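Long-range contact in probable acylphosphatase (Bacillus subtilis, PDB 3BR8), which catalyses the hydrolysis of acyl phosphates to a carboxylate and phosphate: residues V12-R18 with N36-V42. Sequence-based numbering, arbitrary orientation.
Sequences VQGVGFR and NRDDGRV. With PO4 (phosphate ion), chain B.
Arg18 and Asn36, both active-site residues, stack flat on each other: Asn36 ND2 lies 3.4 Å above the centre of the Arg18 guanidinium, with the two planes 13° apart. Asn36 OD1 rests instead against the aliphatic part of the arginine, 3.4 Å from Arg18 CD. The amide of Gln13 stacks on that of Asn36 as well.

Both active-site side chains donate to the bound phosphate. Arg18 folds back at chi3 (-61°), which brings NE to within 2.7 Å of phosphate O4, at the guanidinium edge and in its plane; Asn36 ND2 reaches phosphate O3 at 3.0 Å. Backbone N-H groups of Gly14, Val15, Gly16, Phe17 and Arg18 supply the rest of the cradle, those of Val15 and Phe17 converging on O1. Water 2 accepts from Arg18 NH1 and Asn36 N, a second tie between the segments, while Arg18 NH2 turns to a glycerol. Water 1 links Val12 N to Gly40 O beside the type I turn 37-40, where Asp39 forms an Asx turn and a salt bridge with Arg41.

Apolar packing is supplied by Val42, whose CG2 lies 3.8 Å from Val12 CG2 and whose CG1 lies 4.3 Å from Phe17 CD1.

A phosphate-cradling loop at the N-terminus of helix 17-27, joined by arginine and asparagine side chains, is the hallmark of the acylphosphatase active site on its ferredoxin-like alpha/beta sandwich.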
loop_
_atom_site.group_PDB
_atom_site.type_symbol
_atom_site.label_atom_id
_atom_site.label_comp_id
_atom_site.label_asym_id
_atom_site.label_seq_id
_atom_site.Cartn_x
_atom_site.Cartn_y
_atom_site.Cartn_z
ATOM N N VAL A 12 10.293 -6.614 -4.365
ATOM C CA VAL A 12 9.257 -6.262 -3.395
ATOM C C VAL A 12 8.449 -7.443 -2.857
ATOM O O VAL A 12 7.414 -7.238 -2.215
ATOM C CB VAL A 12 8.335 -5.115 -3.924
ATOM C CG1 VAL A 12 9.131 -3.815 -4.054
ATOM C CG2 VAL A 12 7.680 -5.490 -5.262
ATOM N N GLN A 13 8.920 -8.664 -3.117
ATOM C CA GLN A 13 8.315 -9.867 -2.528
ATOM C C GLN A 13 9.360 -10.718 -1.815
ATOM O O GLN A 13 10.535 -10.678 -2.168
ATOM C CB GLN A 13 7.570 -10.694 -3.574
ATOM C CG GLN A 13 6.390 -9.946 -4.168
ATOM C CD GLN A 13 5.482 -10.794 -5.038
ATOM O OE1 GLN A 13 4.512 -10.290 -5.611
ATOM N NE2 GLN A 13 5.768 -12.082 -5.123
ATOM N N GLY A 14 8.929 -11.474 -0.809
ATOM C CA GLY A 14 9.850 -12.260 0.006
ATOM C C GLY A 14 10.780 -11.395 0.830
ATOM O O GLY A 14 11.867 -11.838 1.208
ATOM N N VAL A 15 10.347 -10.163 1.114
ATOM C CA VAL A 15 11.164 -9.192 1.856
ATOM C C VAL A 15 10.394 -8.525 3.000
ATOM O O VAL A 15 10.785 -7.454 3.467
ATOM C CB VAL A 15 11.759 -8.084 0.928
ATOM C CG1 VAL A 15 12.872 -8.647 0.037
ATOM C CG2 VAL A 15 10.663 -7.433 0.078
ATOM N N GLY A 16 9.314 -9.157 3.457
ATOM C CA GLY A 16 8.489 -8.576 4.511
ATOM C C GLY A 16 7.794 -7.282 4.100
ATOM O O GLY A 16 7.482 -6.424 4.942
ATOM N N PHE A 17 7.511 -7.144 2.807
ATOM C CA PHE A 17 6.897 -5.908 2.297
ATOM C C PHE A 17 5.434 -5.777 2.713
ATOM O O PHE A 17 4.980 -4.674 3.054
ATOM C CB PHE A 17 7.011 -5.833 0.764
ATOM C CG PHE A 17 7.032 -4.420 0.220
ATOM C CD1 PHE A 17 5.870 -3.791 -0.217
ATOM C CD2 PHE A 17 8.241 -3.739 0.109
ATOM C CE1 PHE A 17 5.929 -2.475 -0.726
ATOM C CE2 PHE A 17 8.290 -2.457 -0.390
ATOM C CZ PHE A 17 7.142 -1.827 -0.788
ATOM N N ARG A 18 4.683 -6.877 2.683
ATOM C CA ARG A 18 3.284 -6.797 3.073
ATOM C C ARG A 18 3.139 -6.365 4.530
ATOM O O ARG A 18 2.334 -5.499 4.838
ATOM C CB ARG A 18 2.546 -8.106 2.778
ATOM C CG ARG A 18 2.438 -8.411 1.276
ATOM C CD ARG A 18 1.934 -9.821 1.024
ATOM N NE ARG A 18 2.857 -10.804 1.590
ATOM C CZ ARG A 18 2.649 -12.119 1.603
ATOM N NH1 ARG A 18 1.552 -12.642 1.062
ATOM N NH2 ARG A 18 3.553 -12.919 2.156
ATOM N N ASN A 36 0.257 -9.729 -2.619
ATOM C CA ASN A 36 1.244 -10.088 -3.622
ATOM C C ASN A 36 0.571 -10.568 -4.908
ATOM O O ASN A 36 -0.354 -11.383 -4.864
ATOM C CB ASN A 36 2.160 -11.196 -3.102
ATOM C CG ASN A 36 3.244 -10.683 -2.174
ATOM O OD1 ASN A 36 3.448 -9.479 -2.016
ATOM N ND2 ASN A 36 3.962 -11.614 -1.563
ATOM N N ARG A 37 1.036 -10.048 -6.043
ATOM C CA ARG A 37 0.602 -10.534 -7.358
ATOM C C ARG A 37 1.556 -11.631 -7.826
ATOM O O ARG A 37 2.733 -11.639 -7.461
ATOM C CB ARG A 37 0.576 -9.397 -8.390
ATOM C CG ARG A 37 -0.258 -8.164 -8.023
ATOM C CD ARG A 37 -1.738 -8.455 -7.776
ATOM N NE ARG A 37 -2.351 -9.229 -8.858
ATOM C CZ ARG A 37 -3.626 -9.615 -8.887
ATOM N NH1 ARG A 37 -4.457 -9.285 -7.907
ATOM N NH2 ARG A 37 -4.074 -10.341 -9.903
ATOM N N ASP A 38 1.065 -12.560 -8.641
ATOM C CA ASP A 38 1.931 -13.662 -9.088
ATOM C C ASP A 38 2.969 -13.246 -10.148
ATOM O O ASP A 38 3.775 -14.069 -10.591
ATOM C CB ASP A 38 1.120 -14.907 -9.508
ATOM C CG ASP A 38 0.242 -14.676 -10.729
ATOM O OD1 ASP A 38 0.327 -13.605 -11.364
ATOM O OD2 ASP A 38 -0.539 -15.595 -11.055
ATOM N N ASP A 39 2.953 -11.970 -10.531
ATOM C CA ASP A 39 3.960 -11.414 -11.441
ATOM C C ASP A 39 5.043 -10.592 -10.726
ATOM O O ASP A 39 5.839 -9.906 -11.370
ATOM C CB ASP A 39 3.296 -10.597 -12.560
ATOM C CG ASP A 39 2.443 -9.438 -12.036
ATOM O OD1 ASP A 39 1.437 -9.122 -12.710
ATOM O OD2 ASP A 39 2.777 -8.835 -10.985
ATOM N N GLY A 40 5.071 -10.663 -9.396
ATOM C CA GLY A 40 6.129 -10.020 -8.616
ATOM C C GLY A 40 5.769 -8.671 -8.020
ATOM O O GLY A 40 6.437 -8.186 -7.109
ATOM N N ARG A 41 4.711 -8.059 -8.531
ATOM C CA ARG A 41 4.286 -6.753 -8.043
ATOM C C ARG A 41 3.435 -6.872 -6.788
ATOM O O ARG A 41 2.957 -7.957 -6.442
ATOM C CB ARG A 41 3.529 -6.006 -9.129
ATOM C CG ARG A 41 4.380 -5.702 -10.352
ATOM C CD ARG A 41 3.586 -4.946 -11.389
ATOM N NE ARG A 41 2.493 -5.766 -11.904
ATOM C CZ ARG A 41 1.566 -5.344 -12.759
ATOM N NH1 ARG A 41 1.570 -4.088 -13.191
ATOM N NH2 ARG A 41 0.624 -6.181 -13.169
ATOM N N VAL A 42 3.259 -5.739 -6.116
ATOM C CA VAL A 42 2.461 -5.687 -4.894
ATOM C C VAL A 42 1.337 -4.678 -5.112
ATOM O O VAL A 42 1.584 -3.543 -5.544
ATOM C CB VAL A 42 3.329 -5.288 -3.673
ATOM C CG1 VAL A 42 2.473 -5.130 -2.426
ATOM C CG2 VAL A 42 4.420 -6.332 -3.437
HETATM P P PO4 B . 6.590 -10.537 1.522
HETATM O O1 PO4 B . 7.352 -9.351 0.930
HETATM O O2 PO4 B . 7.550 -11.147 2.520
HETATM O O3 PO4 B . 6.276 -11.494 0.382
HETATM O O4 PO4 B . 5.364 -9.992 2.240
HETATM O O HOH W 1 9.160 -8.264 -6.685
HETATM O O HOH W 2 -0.636 -11.711 -0.717
#